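Local coordinates for beta-lactamase-like protein (Koribacter versatilis, PDB 6B9V) that probably acts as a manganese-dependent diphosphatase of the PhnP family, with a metallo-beta-lactamase fold, that cleaves reactive FAD photoproducts, at residues 59-71 with 88-100. Sequence-based numbering, arbitrary orientation.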
loop_
_atom_site.group_PDB
_atom_site.type_symbol
_atom_site.label_atom_id
_atom_site.label_comp_id
_atom_site.label_asym_id
_atom_site.label_seq_id
_atom_site.Cartn_x
_atom_site.Cartn_y
_atom_site.Cartn_z
ATOM N N PHE A 59 -0.700 -3.635 4.007
ATOM C CA PHE A 59 -0.162 -4.826 4.657
ATOM C C PHE A 59 1.274 -4.657 5.163
ATOM O O PHE A 59 1.579 -5.088 6.265
ATOM C CB PHE A 59 -0.226 -6.050 3.742
ATOM C CG PHE A 59 0.456 -7.251 4.345
ATOM C CD1 PHE A 59 -0.127 -7.931 5.406
ATOM C CD2 PHE A 59 1.707 -7.647 3.904
ATOM C CE1 PHE A 59 0.514 -9.003 6.000
ATOM C CE2 PHE A 59 2.364 -8.730 4.506
ATOM C CZ PHE A 59 1.764 -9.405 5.544
ATOM N N ARG A 60 2.164 -4.041 4.389
ATOM C CA ARG A 60 3.536 -3.874 4.905
ATOM C C ARG A 60 3.538 -3.156 6.273
ATOM O O ARG A 60 4.139 -3.645 7.245
ATOM C CB ARG A 60 4.423 -3.101 3.910
ATOM C CG ARG A 60 5.822 -2.801 4.486
ATOM C CD ARG A 60 6.739 -2.189 3.420
ATOM N NE ARG A 60 8.018 -1.763 3.998
ATOM C CZ ARG A 60 8.227 -0.607 4.616
ATOM N NH1 ARG A 60 7.246 0.280 4.736
ATOM N NH2 ARG A 60 9.430 -0.345 5.122
ATOM N N GLU A 61 2.842 -2.017 6.343
ATOM C CA GLU A 61 2.744 -1.238 7.580
ATOM C C GLU A 61 2.120 -2.070 8.710
ATOM O O GLU A 61 2.586 -2.030 9.853
ATOM C CB GLU A 61 1.916 0.048 7.359
ATOM C CG GLU A 61 1.774 0.946 8.626
ATOM C CD GLU A 61 1.060 2.311 8.385
ATOM O OE1 GLU A 61 0.817 2.738 7.213
ATOM O OE2 GLU A 61 0.752 2.981 9.398
ATOM N N GLN A 62 1.058 -2.806 8.384
ATOM C CA GLN A 62 0.348 -3.620 9.388
ATOM C C GLN A 62 1.255 -4.722 9.966
ATOM O O GLN A 62 1.289 -4.965 11.189
ATOM C CB GLN A 62 -0.943 -4.217 8.780
ATOM C CG GLN A 62 -2.005 -3.118 8.446
ATOM C CD GLN A 62 -3.178 -3.576 7.571
ATOM O OE1 GLN A 62 -3.032 -4.418 6.691
ATOM N NE2 GLN A 62 -4.361 -2.968 7.793
ATOM N N ALA A 63 2.008 -5.366 9.080
ATOM C CA ALA A 63 2.928 -6.420 9.481
ATOM C C ALA A 63 4.079 -5.872 10.329
ATOM O O ALA A 63 4.445 -6.458 11.342
ATOM C CB ALA A 63 3.480 -7.148 8.242
ATOM N N LEU A 64 4.652 -4.750 9.915
ATOM C CA LEU A 64 5.767 -4.166 10.662
ATOM C C LEU A 64 5.309 -3.743 12.043
ATOM O O LEU A 64 5.982 -3.996 13.036
ATOM C CB LEU A 64 6.356 -2.962 9.909
ATOM C CG LEU A 64 7.111 -3.297 8.630
ATOM C CD1 LEU A 64 7.466 -2.004 7.897
ATOM C CD2 LEU A 64 8.387 -4.109 8.973
ATOM N N ARG A 65 4.139 -3.109 12.079
ATOM C CA ARG A 65 3.466 -2.679 13.298
ATOM C C ARG A 65 3.322 -3.801 14.318
ATOM O O ARG A 65 3.486 -3.601 15.533
ATOM C CB ARG A 65 2.063 -2.177 12.922
ATOM C CG ARG A 65 1.517 -1.073 13.711
ATOM C CD ARG A 65 0.711 -0.212 12.779
ATOM N NE ARG A 65 -0.583 -0.788 12.406
ATOM C CZ ARG A 65 -1.684 -0.049 12.393
ATOM N NH1 ARG A 65 -1.582 1.226 12.732
ATOM N NH2 ARG A 65 -2.860 -0.559 12.061
ATOM N N GLU A 66 2.954 -4.976 13.824
ATOM C CA GLU A 66 2.698 -6.085 14.734
ATOM C C GLU A 66 3.835 -7.102 14.837
ATOM O O GLU A 66 3.690 -8.135 15.504
ATOM C CB GLU A 66 1.417 -6.795 14.315
ATOM C CG GLU A 66 0.180 -5.935 14.495
ATOM C CD GLU A 66 -0.216 -5.810 15.954
ATOM O OE1 GLU A 66 -1.043 -4.928 16.284
ATOM O OE2 GLU A 66 0.298 -6.602 16.774
ATOM N N GLY A 67 4.958 -6.814 14.186
ATOM C CA GLY A 67 6.124 -7.686 14.236
ATOM C C GLY A 67 5.913 -9.057 13.614
ATOM O O GLY A 67 6.490 -10.041 14.077
ATOM N N ILE A 68 5.094 -9.129 12.565
ATOM C CA ILE A 68 4.863 -10.399 11.873
ATOM C C ILE A 68 6.135 -10.898 11.183
ATOM O O ILE A 68 6.745 -10.181 10.390
ATOM C CB ILE A 68 3.742 -10.280 10.830
ATOM C CG1 ILE A 68 2.406 -9.962 11.521
ATOM C CG2 ILE A 68 3.641 -11.568 9.992
ATOM C CD1 ILE A 68 1.272 -9.680 10.544
ATOM N N LYS A 69 6.523 -12.132 11.489
ATOM C CA LYS A 69 7.748 -12.716 10.945
ATOM C C LYS A 69 7.439 -13.912 10.049
ATOM O O LYS A 69 8.307 -14.407 9.339
ATOM C CB LYS A 69 8.684 -13.153 12.078
ATOM C CG LYS A 69 9.116 -12.036 13.023
ATOM C CD LYS A 69 10.212 -11.173 12.406
ATOM C CE LYS A 69 10.659 -10.064 13.352
ATOM N NZ LYS A 69 11.680 -9.175 12.725
ATOM N N LYS A 70 6.201 -14.389 10.106
ATOM C CA LYS A 70 5.785 -15.570 9.361
ATOM C C LYS A 70 4.261 -15.612 9.245
ATOM O O LYS A 70 3.550 -15.315 10.206
ATOM C CB LYS A 70 6.299 -16.845 10.043
ATOM C CG LYS A 70 5.911 -18.135 9.337
ATOM C CD LYS A 70 6.619 -19.343 9.937
ATOM C CE LYS A 70 6.202 -20.634 9.235
ATOM N NZ LYS A 70 6.993 -21.790 9.741
ATOM N N ILE A 71 3.771 -15.977 8.068
ATOM C CA ILE A 71 2.339 -16.163 7.854
ATOM C C ILE A 71 2.070 -17.613 7.492
ATOM O O ILE A 71 2.643 -18.126 6.536
ATOM C CB ILE A 71 1.798 -15.264 6.732
ATOM C CG1 ILE A 71 2.029 -13.785 7.054
ATOM C CG2 ILE A 71 0.307 -15.558 6.502
ATOM C CD1 ILE A 71 1.842 -12.875 5.838
ATOM N N ASP A 88 1.388 -8.151 -2.938
ATOM C CA ASP A 88 2.737 -7.841 -3.409
ATOM C C ASP A 88 3.707 -7.779 -2.223
ATOM O O ASP A 88 4.839 -8.291 -2.283
ATOM C CB ASP A 88 2.735 -6.510 -4.184
ATOM C CG ASP A 88 4.130 -6.016 -4.498
ATOM O OD1 ASP A 88 4.812 -6.676 -5.305
ATOM O OD2 ASP A 88 4.538 -4.968 -3.944
ATOM N N ASP A 89 3.246 -7.189 -1.127
ATOM C CA ASP A 89 4.101 -6.976 0.037
ATOM C C ASP A 89 4.191 -8.202 0.921
ATOM O O ASP A 89 4.981 -8.222 1.860
ATOM C CB ASP A 89 3.615 -5.766 0.836
ATOM C CG ASP A 89 4.183 -4.465 0.281
ATOM O OD1 ASP A 89 5.375 -4.473 -0.104
ATOM O OD2 ASP A 89 3.465 -3.456 0.216
ATOM N N VAL A 90 3.402 -9.230 0.620
ATOM C CA VAL A 90 3.640 -10.535 1.268
ATOM C C VAL A 90 4.953 -11.258 0.799
ATOM O O VAL A 90 5.510 -12.094 1.511
ATOM C CB VAL A 90 2.413 -11.474 1.053
ATOM C CG1 VAL A 90 2.667 -12.879 1.587
ATOM C CG2 VAL A 90 1.178 -10.875 1.726
ATOM N N ARG A 91 5.467 -10.909 -0.376
ATOM C CA ARG A 91 6.600 -11.640 -0.972
ATOM C C ARG A 91 7.844 -11.924 -0.084
ATOM O O ARG A 91 8.361 -13.042 -0.111
ATOM C CB ARG A 91 7.031 -10.914 -2.254
ATOM C CG ARG A 91 6.211 -11.348 -3.478
ATOM C CD ARG A 91 5.973 -10.218 -4.483
ATOM N NE ARG A 91 7.186 -9.453 -4.765
ATOM C CZ ARG A 91 7.248 -8.449 -5.633
ATOM N NH1 ARG A 91 6.169 -8.092 -6.309
ATOM N NH2 ARG A 91 8.390 -7.803 -5.825
ATOM N N PRO A 92 8.311 -10.956 0.734
ATOM C CA PRO A 92 9.505 -11.306 1.524
ATOM C C PRO A 92 9.255 -12.332 2.641
ATOM O O PRO A 92 10.217 -12.861 3.201
ATOM C CB PRO A 92 9.934 -9.963 2.141
ATOM C CG PRO A 92 9.197 -8.914 1.365
ATOM C CD PRO A 92 7.914 -9.555 0.952
ATOM N N LEU A 93 7.997 -12.603 2.975
ATOM C CA LEU A 93 7.704 -13.647 3.953
ATOM C C LEU A 93 7.507 -15.012 3.298
ATOM O O LEU A 93 7.323 -16.019 3.992
ATOM C CB LEU A 93 6.450 -13.296 4.771
ATOM C CG LEU A 93 6.593 -12.060 5.664
ATOM C CD1 LEU A 93 5.288 -11.783 6.411
ATOM C CD2 LEU A 93 7.774 -12.203 6.633
ATOM N N SER A 94 7.537 -15.053 1.969
ATOM C CA SER A 94 7.201 -16.284 1.245
ATOM C C SER A 94 8.416 -17.099 0.804
ATOM O O SER A 94 8.270 -18.151 0.172
ATOM C CB SER A 94 6.359 -15.959 0.011
ATOM O OG SER A 94 7.128 -15.244 -0.942
ATOM N N PHE A 95 9.611 -16.626 1.120
ATOM C CA PHE A 95 10.804 -17.347 0.693
ATOM C C PHE A 95 11.139 -18.466 1.670
ATOM O O PHE A 95 10.909 -18.323 2.871
ATOM C CB PHE A 95 11.978 -16.380 0.525
ATOM C CG PHE A 95 11.909 -15.591 -0.744
ATOM C CD1 PHE A 95 12.106 -16.216 -1.967
ATOM C CD2 PHE A 95 11.610 -14.241 -0.727
ATOM C CE1 PHE A 95 12.028 -15.503 -3.146
ATOM C CE2 PHE A 95 11.534 -13.518 -1.904
ATOM C CZ PHE A 95 11.743 -14.150 -3.116
ATOM N N PRO A 96 11.673 -19.590 1.147
ATOM C CA PRO A 96 11.957 -20.818 1.900
ATOM C C PRO A 96 12.647 -20.568 3.236
ATOM O O PRO A 96 12.309 -21.228 4.224
ATOM C CB PRO A 96 12.872 -21.592 0.954
ATOM C CG PRO A 96 12.396 -21.200 -0.392
ATOM C CD PRO A 96 12.022 -19.744 -0.278
ATOM N N ARG A 97 13.587 -19.626 3.249
ATOM C CA ARG A 97 14.296 -19.224 4.458
ATOM C C ARG A 97 13.340 -19.043 5.621
ATOM O O ARG A 97 13.558 -19.573 6.708
ATOM C CB ARG A 97 15.049 -17.913 4.228
ATOM C CG ARG A 97 15.704 -17.773 2.864
ATOM C CD ARG A 97 15.530 -16.353 2.336
ATOM N NE ARG A 97 15.553 -15.361 3.407
ATOM C CZ ARG A 97 15.403 -14.055 3.218
ATOM N NH1 ARG A 97 15.226 -13.577 1.994
ATOM N NH2 ARG A 97 15.435 -13.226 4.254
ATOM N N ILE A 98 12.273 -18.286 5.370
ATOM C CA ILE A 98 11.299 -17.941 6.397
ATOM C C ILE A 98 10.216 -19.004 6.549
ATOM O O ILE A 98 9.829 -19.351 7.666
ATOM C CB ILE A 98 10.629 -16.576 6.094
ATOM C CG1 ILE A 98 11.607 -15.435 6.379
ATOM C CG2 ILE A 98 9.349 -16.393 6.909
ATOM C CD1 ILE A 98 10.964 -14.076 6.366
ATOM N N THR A 99 9.727 -19.521 5.429
ATOM C CA THR A 99 8.584 -20.422 5.468
ATOM C C THR A 99 8.967 -21.769 6.053
ATOM O O THR A 99 8.193 -22.384 6.784
ATOM C CB THR A 99 7.982 -20.651 4.072
ATOM O OG1 THR A 99 8.985 -21.199 3.207
ATOM C CG2 THR A 99 7.439 -19.344 3.481
ATOM N N GLY A 100 10.171 -22.224 5.723
ATOM C CA GLY A 100 10.621 -23.540 6.124
ATOM C C GLY A 100 10.614 -24.488 4.945
ATOM O O GLY A 100 10.978 -25.655 5.076
HETATM O O HOH W 1 1.434 -3.295 1.631
HETATM O O HOH W 2 5.632 -16.935 6.133
#
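L93 packs against the chain that leaves helix 59-66, and its two methyl branches meet different neighbours. With chi1 at -65° its CB, turned toward 59-71, carries CG beside the backbone N, where the side chain forks. CD1 goes to apolar neighbours: it lies 3.7 Å from I71 CD1, the two side chains crossing at about a right angle, and 3.9 Å from I68 CG2, and stands at the edge of the F59 ring, a little farther off, near CZ. CD2 instead rests 3.5 Å from the carbonyl O of K69, which I98 CG2 also approaches. Beside it, V90 CG2 sits over one face of the F59 ring in a CH-pi contact, 4.1 Å from the ring centroid, while D89 O lies at the ring edge. G67, with positive phi, follows helix 59-66 in a Schellman motif, and the chain then runs past L93 toward strand 73-75 of the metallo-beta-lactamase fold; I68 also touches L50 and M43 of strands 49-53 and 41-46. A water joins the backbones here, accepting from I71 N and donating to L93 O. At the exposed end, the extended K70 side chain gives T99 O a weak hydrogen bond from NZ (3.2 Å). At the other end R60 CB packs against the D89 carboxylate, whose OD1 forms a salt bridge with R39 of the second subunit, and R60 NH2 bonds P19 O of that same subunit.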